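Local coordinates for 1,3,6,8-tetrahydroxynaphthalene synthase (Streptomyces coelicolor, PDB 1U0M) that catalyses the iterative condensation of five malonyl-CoA units and the Claisen and aldol ring closures that give 1,3,6,8-tetrahydroxynaphthalene, a melanin precursor, at the interface of chains A and B. Numbering follows the deposited sequence. Chains: chain A/B, putative polyketide synthase.

Contact 1: the interface of chains A and B. Residues chain A 117, 119; chain B 114, 142-143, 232, 234, 239.
A:Phe117 pushes its ring into chain B between B:Phe239 on one side and B:Gln143 on the other. CG anti to the backbone N (chi1 -174°) sends the ring from its loop into chain B. Its CD1-CE1 side lies over a face of the B:Phe239 ring, toward the rim, with CD1 3.7 Å from B:Phe239 CE1. The two side chains cross at about a right angle. On the opposite side, CE2 of A:Phe117 is 3.7 Å from the methylene CG of B:Gln143. CD1 of B:Tyr232 and the methyl CG2 of B:Val234 meet the ring at its edge, in plane. Were A:Phe117 an alanine, the face of B:Phe239 and the methylene CG of B:Gln143 would probably lose the ring packed between them, and a gap would open.

A:Met119 runs out extended and then bends at its last torsion (chi3 -72°), which carries the methyl CE in toward B:Cys114, B:Ala142 and B:Gln143. The fit at CE is tight, so its exact position is doubtful. The sulfur SD lies 4.0 Å from CD1 of B:Tyr232, and the two side chains cross obliquely. The backbone N of B:Tyr232 donates to the carbonyl O of A:Met119 at 3.0 Å. Water 1 links N and O of A:Met119 to O of B:Tyr232. The phenol OH of B:Tyr232 bonds O of B:Cys114 at 2.7 Å from above the carbonyl plane, which probably helps to hold the far end of the ring. B:Phe239 CB sits over the centre of one face of that ring.

In the fold, a chain A loop meets strands 230-235 and 238-243 and the loop after strand 137-141 of chain B, close to the catalytic B:Cys146.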
loop_
_atom_site.group_PDB
_atom_site.type_symbol
_atom_site.label_atom_id
_atom_site.label_comp_id
_atom_site.label_asym_id
_atom_site.label_seq_id
_atom_site.Cartn_x
_atom_site.Cartn_y
_atom_site.Cartn_z
ATOM N N PHE A 117 -3.482 -2.663 -10.595
ATOM C CA PHE A 117 -2.858 -3.429 -9.555
ATOM C C PHE A 117 -1.780 -4.364 -10.028
ATOM O O PHE A 117 -1.983 -5.170 -10.929
ATOM C CB PHE A 117 -3.909 -4.215 -8.777
ATOM C CG PHE A 117 -3.355 -4.924 -7.601
ATOM C CD1 PHE A 117 -2.890 -6.227 -7.716
ATOM C CD2 PHE A 117 -3.235 -4.266 -6.375
ATOM C CE1 PHE A 117 -2.318 -6.864 -6.629
ATOM C CE2 PHE A 117 -2.660 -4.902 -5.279
ATOM C CZ PHE A 117 -2.204 -6.194 -5.403
ATOM N N MET A 119 1.801 -6.687 -8.466
ATOM C CA MET A 119 2.674 -7.125 -7.397
ATOM C C MET A 119 3.803 -7.922 -8.033
ATOM O O MET A 119 3.542 -8.919 -8.712
ATOM C CB MET A 119 1.946 -8.015 -6.404
ATOM C CG MET A 119 2.885 -8.566 -5.370
ATOM S SD MET A 119 2.084 -9.586 -4.176
ATOM C CE MET A 119 1.245 -8.346 -3.333
ATOM N N CYS B 114 -2.073 -9.165 0.884
ATOM C CA CYS B 114 -1.963 -9.234 -0.567
ATOM C C CYS B 114 -2.922 -10.250 -1.149
ATOM O O CYS B 114 -2.888 -10.530 -2.345
ATOM C CB CYS B 114 -0.534 -9.599 -0.973
ATOM S SG CYS B 114 0.003 -11.280 -0.512
ATOM N N ALA B 142 -0.451 -3.427 0.054
ATOM C CA ALA B 142 -0.914 -4.688 -0.513
ATOM C C ALA B 142 -0.003 -5.314 -1.553
ATOM O O ALA B 142 -0.235 -6.444 -1.962
ATOM C CB ALA B 142 -2.299 -4.484 -1.135
ATOM N N GLN B 143 1.021 -4.587 -1.978
ATOM C CA GLN B 143 1.917 -5.057 -3.032
ATOM C C GLN B 143 3.309 -5.559 -2.631
ATOM O O GLN B 143 4.224 -5.565 -3.462
ATOM C CB GLN B 143 2.054 -3.936 -4.071
ATOM C CG GLN B 143 0.710 -3.493 -4.634
ATOM C CD GLN B 143 0.738 -2.118 -5.286
ATOM O OE1 GLN B 143 0.779 -1.077 -4.610
ATOM N NE2 GLN B 143 0.705 -2.107 -6.607
ATOM N N TYR B 232 2.235 -11.526 -9.167
ATOM C CA TYR B 232 0.846 -11.837 -9.425
ATOM C C TYR B 232 0.482 -11.600 -10.890
ATOM O O TYR B 232 0.959 -10.655 -11.516
ATOM C CB TYR B 232 -0.060 -10.920 -8.597
ATOM C CG TYR B 232 -0.550 -11.455 -7.277
ATOM C CD1 TYR B 232 -1.084 -10.582 -6.332
ATOM C CD2 TYR B 232 -0.518 -12.811 -6.979
ATOM C CE1 TYR B 232 -1.571 -11.032 -5.122
ATOM C CE2 TYR B 232 -1.015 -13.289 -5.757
ATOM C CZ TYR B 232 -1.541 -12.376 -4.837
ATOM O OH TYR B 232 -2.031 -12.788 -3.625
ATOM N N VAL B 234 -2.750 -10.607 -12.818
ATOM C CA VAL B 234 -4.059 -10.058 -12.452
ATOM C C VAL B 234 -5.095 -10.276 -13.554
ATOM O O VAL B 234 -5.026 -9.650 -14.608
ATOM C CB VAL B 234 -3.947 -8.551 -12.151
ATOM C CG1 VAL B 234 -5.327 -7.971 -11.818
ATOM C CG2 VAL B 234 -2.987 -8.341 -10.983
ATOM N N PHE B 239 -6.262 -12.911 -8.488
ATOM C CA PHE B 239 -4.809 -12.968 -8.498
ATOM C C PHE B 239 -4.256 -14.380 -8.661
ATOM O O PHE B 239 -4.532 -15.265 -7.853
ATOM C CB PHE B 239 -4.239 -12.327 -7.216
ATOM C CG PHE B 239 -4.774 -10.952 -6.931
ATOM C CD1 PHE B 239 -5.056 -10.066 -7.967
ATOM C CD2 PHE B 239 -4.981 -10.527 -5.620
ATOM C CE1 PHE B 239 -5.534 -8.782 -7.694
ATOM C CE2 PHE B 239 -5.453 -9.251 -5.350
ATOM C CZ PHE B 239 -5.730 -8.381 -6.381
HETATM O O HOH W 1 1.592 -7.961 -11.043
#

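Contact 2: the interface of chains A and B. Residues chain A 117, 142-143, 232, 234, 239; chain B 73, 77, 117.
This is a patch, packed largely through rings and aliphatic groups, of the homodimer interface of a chalcone/stilbene synthase-type enzyme with the thiolase fold, and it helps to join the two subunits near their two-fold axis. B:Phe117 is the central residue and enters chain A. It meets A:Phe117, its own symmetry mate, edge to face. The ring centroids are 5.6 Å apart and the planes stand at 69°. The two side chains slide past each other in opposite directions, with CD2 of each ring 3.8 Å from CD2 of the other.

A:Phe239 lies over one face of the B:Phe117 ring, offset toward the rim. Its CE1 is 3.6 Å from CD1 of B:Phe117. CG of A:Gln143 comes to CE2 of B:Phe117, and its amide plane is turned 32° from the ring. The methyl CG2 of A:Val234 sits at the ring edge, in plane.

A:Val234 also reaches past this ring to the chain B helix 73-98. Its CG1 lies anti to the backbone N (chi1 -180°) and is 3.6 Å from CE1 of B:Phe73, above the ring plane and offset to the rim. CG2 turns instead toward B:Phe117. The two methyls thus divide between the helix and the loop of chain B. CB of the same valine packs against the amide nitrogen ND2 of B:Asn77.

B:Asn77 holds B:Phe117 from behind, within chain B. The backbone N of B:Phe117 donates to OD1 of B:Asn77 at 3.1 Å, in the carbonyl plane and on a lone pair. ND2 of B:Asn77 donates back to O of B:Phe117 at 2.7 Å. These paired bonds fix the turn of the amide and tie the loop to the helix. They probably help to set the direction in which the B:Phe117 ring enters chain A.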
loop_
_atom_site.group_PDB
_atom_site.type_symbol
_atom_site.label_atom_id
_atom_site.label_comp_id
_atom_site.label_asym_id
_atom_site.label_seq_id
_atom_site.Cartn_x
_atom_site.Cartn_y
_atom_site.Cartn_z
ATOM N N PHE A 117 -3.482 -2.663 -10.595
ATOM C CA PHE A 117 -2.858 -3.429 -9.555
ATOM C C PHE A 117 -1.780 -4.364 -10.028
ATOM O O PHE A 117 -1.983 -5.170 -10.929
ATOM C CB PHE A 117 -3.909 -4.215 -8.777
ATOM C CG PHE A 117 -3.355 -4.924 -7.601
ATOM C CD1 PHE A 117 -2.890 -6.227 -7.716
ATOM C CD2 PHE A 117 -3.235 -4.266 -6.375
ATOM C CE1 PHE A 117 -2.318 -6.864 -6.629
ATOM C CE2 PHE A 117 -2.660 -4.902 -5.279
ATOM C CZ PHE A 117 -2.204 -6.194 -5.403
ATOM N N ALA A 142 -1.709 1.401 -2.608
ATOM C CA ALA A 142 -2.737 1.401 -3.640
ATOM C C ALA A 142 -4.145 1.630 -3.103
ATOM O O ALA A 142 -5.066 1.812 -3.876
ATOM C CB ALA A 142 -2.697 0.086 -4.411
ATOM N N GLN A 143 -4.302 1.663 -1.787
ATOM C CA GLN A 143 -5.627 1.798 -1.197
ATOM C C GLN A 143 -6.045 3.127 -0.580
ATOM O O GLN A 143 -6.921 3.143 0.281
ATOM C CB GLN A 143 -5.799 0.694 -0.162
ATOM C CG GLN A 143 -5.584 -0.697 -0.719
ATOM C CD GLN A 143 -5.257 -1.710 0.353
ATOM O OE1 GLN A 143 -4.140 -1.743 0.874
ATOM N NE2 GLN A 143 -6.228 -2.542 0.699
ATOM N N TYR A 232 -14.182 1.431 -3.761
ATOM C CA TYR A 232 -14.148 0.583 -4.932
ATOM C C TYR A 232 -14.998 -0.669 -4.720
ATOM O O TYR A 232 -14.980 -1.253 -3.651
ATOM C CB TYR A 232 -12.703 0.127 -5.207
ATOM C CG TYR A 232 -11.908 0.971 -6.176
ATOM C CD1 TYR A 232 -10.518 0.897 -6.197
ATOM C CD2 TYR A 232 -12.536 1.809 -7.090
ATOM C CE1 TYR A 232 -9.768 1.631 -7.104
ATOM C CE2 TYR A 232 -11.803 2.558 -8.005
ATOM C CZ TYR A 232 -10.412 2.457 -8.009
ATOM O OH TYR A 232 -9.662 3.150 -8.932
ATOM N N VAL A 234 -14.983 -4.248 -6.069
ATOM C CA VAL A 234 -14.018 -5.048 -6.836
ATOM C C VAL A 234 -14.666 -6.266 -7.486
ATOM O O VAL A 234 -15.015 -7.235 -6.812
ATOM C CB VAL A 234 -12.861 -5.515 -5.943
ATOM C CG1 VAL A 234 -11.868 -6.337 -6.766
ATOM C CG2 VAL A 234 -12.172 -4.291 -5.312
ATOM N N PHE A 239 -12.140 -2.544 -11.116
ATOM C CA PHE A 239 -12.530 -1.640 -10.054
ATOM C C PHE A 239 -13.655 -0.709 -10.466
ATOM O O PHE A 239 -13.527 0.041 -11.442
ATOM C CB PHE A 239 -11.316 -0.816 -9.599
ATOM C CG PHE A 239 -10.162 -1.653 -9.125
ATOM C CD1 PHE A 239 -10.388 -2.859 -8.461
ATOM C CD2 PHE A 239 -8.850 -1.234 -9.321
ATOM C CE1 PHE A 239 -9.327 -3.628 -8.005
ATOM C CE2 PHE A 239 -7.785 -1.993 -8.868
ATOM C CZ PHE A 239 -8.018 -3.194 -8.208
ATOM N N PHE B 73 -14.199 -13.613 -8.676
ATOM C CA PHE B 73 -13.395 -12.647 -7.924
ATOM C C PHE B 73 -14.304 -11.759 -7.050
ATOM O O PHE B 73 -14.023 -11.559 -5.871
ATOM C CB PHE B 73 -12.584 -11.801 -8.930
ATOM C CG PHE B 73 -11.544 -10.898 -8.307
ATOM C CD1 PHE B 73 -11.092 -9.778 -9.005
ATOM C CD2 PHE B 73 -10.997 -11.173 -7.051
ATOM C CE1 PHE B 73 -10.115 -8.942 -8.469
ATOM C CE2 PHE B 73 -10.024 -10.350 -6.503
ATOM C CZ PHE B 73 -9.576 -9.217 -7.224
ATOM N N ASN B 77 -13.816 -11.856 -3.168
ATOM C CA ASN B 77 -13.402 -10.656 -2.454
ATOM C C ASN B 77 -14.395 -10.246 -1.369
ATOM O O ASN B 77 -14.007 -9.659 -0.351
ATOM C CB ASN B 77 -13.182 -9.519 -3.441
ATOM C CG ASN B 77 -12.052 -8.623 -3.030
ATOM O OD1 ASN B 77 -10.901 -9.050 -2.968
ATOM N ND2 ASN B 77 -12.371 -7.374 -2.731
ATOM N N PHE B 117 -8.431 -7.345 -2.192
ATOM C CA PHE B 117 -8.272 -5.928 -2.404
ATOM C C PHE B 117 -9.494 -5.093 -2.068
ATOM O O PHE B 117 -10.610 -5.393 -2.492
ATOM C CB PHE B 117 -7.853 -5.667 -3.853
ATOM C CG PHE B 117 -7.496 -4.244 -4.117
ATOM C CD1 PHE B 117 -8.471 -3.318 -4.477
ATOM C CD2 PHE B 117 -6.190 -3.808 -3.954
ATOM C CE1 PHE B 117 -8.149 -1.983 -4.669
ATOM C CE2 PHE B 117 -5.857 -2.464 -4.147
ATOM C CZ PHE B 117 -6.834 -1.554 -4.505
#

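Contact 1 and contact 2 have centres about 10 Å apart and share A:Phe117. They are largely related by the two-fold axis: the same phenylalanine loop enters the same strand pair, 230-235 and 238-243, of the opposite subunit. Contact 1 describes the methionine and contact 2 the helix behind the loop; each has its twin with the chains exchanged. The centre of contact 1 is about 10 Å from B:Cys146, that of contact 2 about 13 Å from A:Cys146. Each subunit thus brings a loop near its partner's catalytic cysteine, and A:Met119 probably helps to line that active-site cavity, as its counterpart does in chalcone synthases.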